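Local coordinates for LpxE (PDB 6EBU), which probably acts as a membrane-embedded phosphatase of the PAP2 superfamily that removes the 1-phosphate group of lipid A, at residues Gly43-Pro48 against Thr110-Thr115; Thr115-Leu120 against Leu134-Ile139. The protein carries 1 engineered substitution. One frame throughout, in Å; residues are numbered along the deposited sequence.

Contact 1 (Gly43-Pro48 against Thr110-Thr115); sequences GYVLFP and TAMAFT. With BOG (octyl beta-D-glucopyranoside), chain G.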
ATOM      1  N   GLY A  43       8.491  -2.729   4.327  1.00 39.85           N
ATOM      2  CA  GLY A  43       9.465  -3.632   3.745  1.00 36.67           C
ATOM      3  C   GLY A  43      10.086  -4.602   4.726  1.00 38.65           C
ATOM      4  O   GLY A  43      10.807  -5.509   4.299  1.00 41.82           O
ATOM      5  N   TYR A  44       9.822  -4.438   6.023  1.00 35.27           N
ATOM      6  CA  TYR A  44      10.394  -5.319   7.033  1.00 36.95           C
ATOM      7  C   TYR A  44       9.759  -6.702   7.047  1.00 34.81           C
ATOM      8  O   TYR A  44      10.281  -7.593   7.725  1.00 38.30           O
ATOM      9  CB  TYR A  44      10.265  -4.681   8.415  1.00 40.54           C
ATOM     10  CG  TYR A  44      11.044  -3.399   8.562  1.00 41.85           C
ATOM     11  CD1 TYR A  44      12.432  -3.410   8.608  1.00 43.14           C
ATOM     12  CD2 TYR A  44      10.393  -2.175   8.647  1.00 49.96           C
ATOM     13  CE1 TYR A  44      13.150  -2.238   8.740  1.00 47.70           C
ATOM     14  CE2 TYR A  44      11.101  -0.998   8.779  1.00 48.86           C
ATOM     15  CZ  TYR A  44      12.479  -1.035   8.824  1.00 56.80           C
ATOM     16  OH  TYR A  44      13.189   0.136   8.955  1.00 78.55           O
ATOM     17  N   VAL A  45       8.650  -6.907   6.331  1.00 32.89           N
ATOM     18  CA  VAL A  45       8.081  -8.244   6.199  1.00 27.66           C
ATOM     19  C   VAL A  45       8.636  -8.999   5.001  1.00 30.60           C
ATOM     20  O   VAL A  45       8.396 -10.211   4.884  1.00 33.51           O
ATOM     21  CB  VAL A  45       6.543  -8.195   6.087  1.00 31.33           C
ATOM     22  CG1 VAL A  45       5.954  -7.396   7.235  1.00 45.40           C
ATOM     23  CG2 VAL A  45       6.124  -7.610   4.748  1.00 30.41           C
ATOM     24  N   LEU A  46       9.384  -8.332   4.118  1.00 30.21           N
ATOM     25  CA  LEU A  46       9.823  -8.967   2.877  1.00 42.26           C
ATOM     26  C   LEU A  46      10.793 -10.111   3.146  1.00 39.87           C
ATOM     27  O   LEU A  46      10.590 -11.233   2.666  1.00 40.45           O
ATOM     28  CB  LEU A  46      10.459  -7.926   1.954  1.00 42.84           C
ATOM     29  CG  LEU A  46       9.480  -6.960   1.286  1.00 37.24           C
ATOM     30  CD1 LEU A  46      10.175  -6.121   0.225  1.00 41.38           C
ATOM     31  CD2 LEU A  46       8.319  -7.736   0.687  1.00 37.03           C
ATOM     32  N   PHE A  47      11.858  -9.842   3.901  1.00 38.83           N
ATOM     33  CA  PHE A  47      12.817 -10.895   4.228  1.00 37.84           C
ATOM     34  C   PHE A  47      12.169 -12.048   4.987  1.00 37.08           C
ATOM     35  O   PHE A  47      12.384 -13.209   4.597  1.00 36.24           O
ATOM     36  CB  PHE A  47      13.999 -10.287   4.994  1.00 42.73           C
ATOM     37  CG  PHE A  47      15.266 -11.095   4.921  1.00 36.46           C
ATOM     38  CD1 PHE A  47      15.300 -12.317   4.266  1.00 42.96           C
ATOM     39  CD2 PHE A  47      16.429 -10.625   5.507  1.00 39.89           C
ATOM     40  CE1 PHE A  47      16.467 -13.054   4.204  1.00 47.64           C
ATOM     41  CE2 PHE A  47      17.597 -11.357   5.448  1.00 36.33           C
ATOM     42  CZ  PHE A  47      17.617 -12.573   4.795  1.00 44.19           C
ATOM     43  N   PRO A  48      11.380 -11.824   6.049  1.00 40.52           N
ATOM     44  CA  PRO A  48      10.672 -12.964   6.661  1.00 36.34           C
ATOM     45  C   PRO A  48       9.772 -13.709   5.689  1.00 38.75           C
ATOM     46  O   PRO A  48       9.714 -14.944   5.730  1.00 46.54           O
ATOM     47  CB  PRO A  48       9.869 -12.305   7.790  1.00 34.89           C
ATOM     48  CG  PRO A  48      10.647 -11.089   8.138  1.00 35.63           C
ATOM     49  CD  PRO A  48      11.199 -10.590   6.837  1.00 38.44           C
ATOM     50  N   THR A 110       0.930   0.408   0.089  1.00 29.49           N
ATOM     51  CA  THR A 110      -0.187  -0.180  -0.640  1.00 32.73           C
ATOM     52  C   THR A 110       0.297  -0.951  -1.863  1.00 30.02           C
ATOM     53  O   THR A 110      -0.185  -2.055  -2.138  1.00 32.33           O
ATOM     54  CB  THR A 110      -1.177   0.913  -1.043  1.00 32.09           C
ATOM     55  OG1 THR A 110      -1.567   1.654   0.121  1.00 42.36           O
ATOM     56  CG2 THR A 110      -2.412   0.310  -1.688  1.00 34.44           C
ATOM     57  N   ALA A 111       1.262  -0.392  -2.597  1.00 28.25           N
ATOM     58  CA  ALA A 111       1.777  -1.063  -3.788  1.00 26.98           C
ATOM     59  C   ALA A 111       2.432  -2.394  -3.436  1.00 33.77           C
ATOM     60  O   ALA A 111       2.200  -3.409  -4.103  1.00 36.91           O
ATOM     61  CB  ALA A 111       2.760  -0.145  -4.517  1.00 26.00           C
ATOM     62  N   MET A 112       3.255  -2.411  -2.383  1.00 39.38           N
ATOM     63  CA  MET A 112       3.893  -3.656  -1.960  1.00 41.17           C
ATOM     64  C   MET A 112       2.859  -4.672  -1.492  1.00 34.19           C
ATOM     65  O   MET A 112       2.938  -5.857  -1.840  1.00 31.78           O
ATOM     66  CB  MET A 112       4.910  -3.377  -0.850  1.00 34.54           C
ATOM     67  CG  MET A 112       5.694  -4.605  -0.401  1.00 31.74           C
ATOM     68  SD  MET A 112       6.317  -4.496   1.294  1.00 29.27           S
ATOM     69  CE  MET A 112       4.818  -4.791   2.228  1.00 36.63           C
ATOM     70  N   ALA A 113       1.876  -4.225  -0.706  1.00 29.29           N
ATOM     71  CA  ALA A 113       0.871  -5.142  -0.179  1.00 34.53           C
ATOM     72  C   ALA A 113       0.046  -5.763  -1.298  1.00 30.07           C
ATOM     73  O   ALA A 113      -0.248  -6.964  -1.270  1.00 36.81           O
ATOM     74  CB  ALA A 113      -0.029  -4.415   0.821  1.00 28.87           C
ATOM     75  N   PHE A 114      -0.331  -4.967  -2.300  1.00 34.47           N
ATOM     76  CA  PHE A 114      -1.066  -5.518  -3.433  1.00 37.15           C
ATOM     77  C   PHE A 114      -0.163  -6.329  -4.352  1.00 36.93           C
ATOM     78  O   PHE A 114      -0.641  -7.239  -5.035  1.00 41.06           O
ATOM     79  CB  PHE A 114      -1.761  -4.397  -4.212  1.00 41.96           C
ATOM     80  CG  PHE A 114      -3.110  -4.032  -3.658  1.00 38.16           C
ATOM     81  CD1 PHE A 114      -3.222  -3.116  -2.624  1.00 28.26           C
ATOM     82  CD2 PHE A 114      -4.261  -4.621  -4.155  1.00 36.68           C
ATOM     83  CE1 PHE A 114      -4.462  -2.785  -2.104  1.00 40.99           C
ATOM     84  CE2 PHE A 114      -5.504  -4.294  -3.639  1.00 36.27           C
ATOM     85  CZ  PHE A 114      -5.604  -3.375  -2.612  1.00 35.34           C
ATOM     86  N   THR A 115       1.135  -6.022  -4.376  1.00 35.60           N
ATOM     87  CA  THR A 115       2.085  -6.875  -5.084  1.00 36.23           C
ATOM     88  C   THR A 115       2.182  -8.241  -4.419  1.00 33.13           C
ATOM     89  O   THR A 115       2.174  -9.279  -5.094  1.00 39.63           O
ATOM     90  CB  THR A 115       3.460  -6.210  -5.128  1.00 40.87           C
ATOM     91  OG1 THR A 115       3.351  -4.909  -5.713  1.00 41.96           O
ATOM     92  CG2 THR A 115       4.417  -7.043  -5.937  1.00 35.42           C
TER
HETATM   93  O1  BOG G 206       9.344   0.589   4.897  0.74 58.69           O
HETATM   94  C1' BOG G 206      10.425   0.128   4.088  0.74 63.75           C
HETATM   95  C2' BOG G 206      11.558  -0.411   4.992  0.74 61.30           C
HETATM   96  C3' BOG G 206      12.760  -0.880   4.113  0.74 60.10           C
HETATM   97  C4' BOG G 206      13.228  -2.293   4.562  0.74 52.66           C
HETATM   98  C5' BOG G 206      14.076  -2.936   3.440  0.74 58.55           C
HETATM   99  C6' BOG G 206      14.012  -4.476   3.529  0.74 56.73           C
HETATM  100  C7' BOG G 206      14.147  -5.066   2.125  0.74 56.06           C
HETATM  101  C8' BOG G 206      14.712  -6.487   2.202  0.74 53.63           C
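Met112 overlaps the end of Leu46 with its thioether: SD lies 3.9 Å from Leu46 CD2 and 4.0 Å from Leu46 CG, the two side chains lying alongside each other and pointing opposite ways. Extension comes first and a bend last. CG is anti to the backbone N (chi1 -176°), which carries the chain out from helix 108-121, and chi3 of 76° then folds the methyl round to Val45, where Met112 CE meets Val45 CG2 at 4.0 Å. The sulfur also comes within 4.1 Å of Gly43 CA, a place where no side chain stands between sulfur and backbone. One thioether thus spans three residues, from the short 3-10 turn 43-45 to Leu46 of helix 46-56, within a predicted transmembrane segment. Met112 also touches Glu71 of helix 61-82 and Tyr135 of helix 126-145, which places it deep among the helices.

The octyl glucoside tail runs along segment 43-48. Its C2' sits 3.8 Å above one face of the Tyr44 ring, offset toward the rim, and C6' reaches 3.5 Å from Gly43 O. Leu46 N donates to Gly43 O at 3.2 Å. A detergent alkyl chain here is consistent with a surface that faces lipid in the membrane.

No hydrogen bond crosses between the two segments. The adhesion is dispersion between methyl, methylene and sulfur groups, so the join rests on close packing, with no directional bond between the segments to set its geometry.

Contact 2 (Thr115-Leu120 against Leu134-Ile139); sequences TIATVL and LYAFLI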
ATOM      1  N   THR A 115       1.135  -6.022  -4.376  1.00 35.60           N
ATOM      2  CA  THR A 115       2.085  -6.875  -5.084  1.00 36.23           C
ATOM      3  C   THR A 115       2.182  -8.241  -4.419  1.00 33.13           C
ATOM      4  O   THR A 115       2.174  -9.279  -5.094  1.00 39.63           O
ATOM      5  CB  THR A 115       3.460  -6.210  -5.128  1.00 40.87           C
ATOM      6  OG1 THR A 115       3.351  -4.909  -5.713  1.00 41.96           O
ATOM      7  CG2 THR A 115       4.417  -7.043  -5.937  1.00 35.42           C
ATOM      8  N   ILE A 116       2.286  -8.255  -3.091  1.00 37.78           N
ATOM      9  CA  ILE A 116       2.308  -9.512  -2.350  1.00 34.17           C
ATOM     10  C   ILE A 116       1.023 -10.293  -2.596  1.00 35.16           C
ATOM     11  O   ILE A 116       1.051 -11.488  -2.915  1.00 34.71           O
ATOM     12  CB  ILE A 116       2.526  -9.238  -0.851  1.00 36.20           C
ATOM     13  CG1 ILE A 116       3.921  -8.658  -0.615  1.00 29.53           C
ATOM     14  CG2 ILE A 116       2.302 -10.503  -0.031  1.00 30.89           C
ATOM     15  CD1 ILE A 116       4.136  -8.120   0.786  1.00 25.44           C
ATOM     16  N   ALA A 117      -0.124  -9.621  -2.469  1.00 30.26           N
ATOM     17  CA  ALA A 117      -1.401 -10.313  -2.609  1.00 35.77           C
ATOM     18  C   ALA A 117      -1.608 -10.829  -4.029  1.00 33.31           C
ATOM     19  O   ALA A 117      -2.180 -11.906  -4.221  1.00 40.37           O
ATOM     20  CB  ALA A 117      -2.549  -9.390  -2.198  1.00 30.68           C
ATOM     21  N   THR A 118      -1.155 -10.080  -5.036  1.00 34.05           N
ATOM     22  CA  THR A 118      -1.350 -10.511  -6.418  1.00 33.55           C
ATOM     23  C   THR A 118      -0.510 -11.745  -6.736  1.00 36.92           C
ATOM     24  O   THR A 118      -1.014 -12.720  -7.309  1.00 41.03           O
ATOM     25  CB  THR A 118      -1.015  -9.367  -7.379  1.00 40.85           C
ATOM     26  OG1 THR A 118      -1.947  -8.293  -7.191  1.00 35.92           O
ATOM     27  CG2 THR A 118      -1.077  -9.834  -8.822  1.00 35.57           C
ATOM     28  N   VAL A 119       0.770 -11.731  -6.356  1.00 36.31           N
ATOM     29  CA  VAL A 119       1.662 -12.833  -6.704  1.00 30.47           C
ATOM     30  C   VAL A 119       1.337 -14.075  -5.878  1.00 38.47           C
ATOM     31  O   VAL A 119       1.382 -15.202  -6.385  1.00 38.25           O
ATOM     32  CB  VAL A 119       3.130 -12.404  -6.530  1.00 36.40           C
ATOM     33  CG1 VAL A 119       4.069 -13.588  -6.733  1.00 40.10           C
ATOM     34  CG2 VAL A 119       3.468 -11.276  -7.494  1.00 37.27           C
ATOM     35  N   LEU A 120       0.999 -13.894  -4.601  1.00 32.56           N
ATOM     36  CA  LEU A 120       0.782 -15.048  -3.738  1.00 37.91           C
ATOM     37  C   LEU A 120      -0.617 -15.639  -3.867  1.00 43.07           C
ATOM     38  O   LEU A 120      -0.817 -16.795  -3.483  1.00 45.41           O
ATOM     39  CB  LEU A 120       1.063 -14.679  -2.280  1.00 34.42           C
ATOM     40  CG  LEU A 120       2.509 -14.284  -1.962  1.00 44.55           C
ATOM     41  CD1 LEU A 120       2.779 -14.364  -0.468  1.00 26.64           C
ATOM     42  CD2 LEU A 120       3.498 -15.151  -2.736  1.00 38.34           C
ATOM     43  N   LEU A 134      -7.737  -8.989   1.461  1.00 37.47           N
ATOM     44  CA  LEU A 134      -8.192  -8.212   2.609  1.00 37.37           C
ATOM     45  C   LEU A 134      -7.015  -7.539   3.303  1.00 37.15           C
ATOM     46  O   LEU A 134      -7.121  -6.390   3.751  1.00 34.09           O
ATOM     47  CB  LEU A 134      -8.951  -9.098   3.595  1.00 36.20           C
ATOM     48  CG  LEU A 134      -9.471  -8.344   4.822  1.00 40.71           C
ATOM     49  CD1 LEU A 134     -10.664  -7.471   4.449  1.00 46.44           C
ATOM     50  CD2 LEU A 134      -9.820  -9.296   5.955  1.00 46.15           C
ATOM     51  N   TYR A 135      -5.886  -8.243   3.402  1.00 34.18           N
ATOM     52  CA  TYR A 135      -4.683  -7.644   3.970  1.00 30.99           C
ATOM     53  C   TYR A 135      -4.241  -6.438   3.149  1.00 27.66           C
ATOM     54  O   TYR A 135      -3.948  -5.371   3.699  1.00 31.77           O
ATOM     55  CB  TYR A 135      -3.574  -8.695   4.052  1.00 29.89           C
ATOM     56  CG  TYR A 135      -2.182  -8.154   3.827  1.00 33.71           C
ATOM     57  CD1 TYR A 135      -1.501  -7.497   4.840  1.00 32.08           C
ATOM     58  CD2 TYR A 135      -1.548  -8.304   2.599  1.00 35.13           C
ATOM     59  CE1 TYR A 135      -0.228  -7.000   4.639  1.00 36.27           C
ATOM     60  CE2 TYR A 135      -0.277  -7.810   2.388  1.00 36.32           C
ATOM     61  CZ  TYR A 135       0.379  -7.159   3.411  1.00 38.17           C
ATOM     62  OH  TYR A 135       1.647  -6.663   3.203  1.00 37.86           O
ATOM     63  N   ALA A 136      -4.210  -6.586   1.822  1.00 32.04           N
ATOM     64  CA  ALA A 136      -3.836  -5.470   0.958  1.00 32.06           C
ATOM     65  C   ALA A 136      -4.810  -4.308   1.099  1.00 29.99           C
ATOM     66  O   ALA A 136      -4.398  -3.142   1.117  1.00 30.26           O
ATOM     67  CB  ALA A 136      -3.765  -5.932  -0.498  1.00 28.96           C
ATOM     68  N   PHE A 137      -6.108  -4.603   1.201  1.00 38.04           N
ATOM     69  CA  PHE A 137      -7.094  -3.539   1.360  1.00 35.14           C
ATOM     70  C   PHE A 137      -6.896  -2.799   2.677  1.00 34.05           C
ATOM     71  O   PHE A 137      -6.974  -1.566   2.722  1.00 39.72           O
ATOM     72  CB  PHE A 137      -8.509  -4.112   1.275  1.00 49.05           C
ATOM     73  CG  PHE A 137      -9.564  -3.204   1.842  1.00 51.18           C
ATOM     74  CD1 PHE A 137     -10.089  -2.172   1.080  1.00 58.96           C
ATOM     75  CD2 PHE A 137     -10.025  -3.375   3.139  1.00 50.07           C
ATOM     76  CE1 PHE A 137     -11.057  -1.328   1.600  1.00 53.16           C
ATOM     77  CE2 PHE A 137     -10.990  -2.535   3.663  1.00 57.66           C
ATOM     78  CZ  PHE A 137     -11.507  -1.510   2.893  1.00 49.97           C
ATOM     79  N   LEU A 138      -6.641  -3.538   3.759  1.00 33.89           N
ATOM     80  CA  LEU A 138      -6.474  -2.907   5.064  1.00 35.42           C
ATOM     81  C   LEU A 138      -5.230  -2.029   5.111  1.00 35.53           C
ATOM     82  O   LEU A 138      -5.233  -0.995   5.788  1.00 33.82           O
ATOM     83  CB  LEU A 138      -6.418  -3.971   6.161  1.00 39.73           C
ATOM     84  CG  LEU A 138      -7.752  -4.639   6.508  1.00 42.84           C
ATOM     85  CD1 LEU A 138      -7.558  -5.726   7.552  1.00 42.12           C
ATOM     86  CD2 LEU A 138      -8.765  -3.606   6.985  1.00 41.87           C
ATOM     87  N   ILE A 139      -4.162  -2.418   4.410  1.00 34.65           N
ATOM     88  CA  ILE A 139      -2.986  -1.557   4.320  1.00 33.56           C
ATOM     89  C   ILE A 139      -3.348  -0.250   3.627  1.00 34.53           C
ATOM     90  O   ILE A 139      -3.035   0.842   4.118  1.00 34.43           O
ATOM     91  CB  ILE A 139      -1.837  -2.280   3.593  1.00 30.89           C
ATOM     92  CG1 ILE A 139      -1.290  -3.416   4.457  1.00 26.16           C
ATOM     93  CG2 ILE A 139      -0.726  -1.299   3.254  1.00 29.37           C
ATOM     94  CD1 ILE A 139      -0.714  -2.947   5.769  1.00 28.29           C
TER
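Ile116, on helix 108-121, lies across the aromatic side chain of Tyr135 at about a right angle. Its CD1 approaches the phenol end, 3.8 Å from Tyr135 OH, while the other branch, CG2, stands obliquely to the ring, 4.4 Å from Tyr135 CE2. With CG1 beside the backbone N (chi1 -66°) and CG2 anti to it, both branches can reach the same tyrosine, one near the hydroxyl and the other along the ring. The longer branch is extended (chi2 169°), which carries CD1 far enough out to meet the oxygen. The contact with Ile116 CD1 is apolar packing; the hydroxyl is hydrogen-bonded to the backbone oxygen of Leu40, which satisfies it. The tyrosine side chain also touches Phe37 of helix 28-37, so it joins more of the fold than the two helices described here.

Next comes Ala117, where the backbones draw closest: its CA is 6.5 Å from Ala136 CA, and Ala117 CB meets Ala136 CB at 4.0 Å. Both methyls start toward the opposite helix, and small side chains on the two sides permit this near approach. The pairing belongs to an alpha-helical hairpin, helices 108-121 and 126-145 running in roughly opposite directions after a short turn, within the all-helical membrane bundle of the PAP2 family. Ala117 also meets Leu132 and Phe133, earlier on the partner helix. Ile116 and Ala117 are neighbours in sequence, as are Tyr135 and Ala136, so each helix offers one larger side chain and one methyl. Thr118, one residue further on, turns OG1 back to its own helix and bonds to Phe114 O.

Both contacts are largely buried, their centres about 9 Å apart, and both draw on helix 108-121; their segments share Thr115 as an end residue, though it touches neither partner segment. Contact 1 brings that helix to the sequence-distant segment 43-48; contact 2 ties it to helix 126-145, the next helix along the chain. They meet at Tyr135 and Ala136, with Tyr135 OH 3.8 Å from Met112 CE. Contact 1 works through one long thioether side chain spanning the 8.0 Å between Gly43 CA and Met112 CA, beside a bound detergent tail. Contact 2 brings backbones nearer through paired alanines, with a tyrosine and isoleucine filling one side. Neither has a hydrogen bond across its segments.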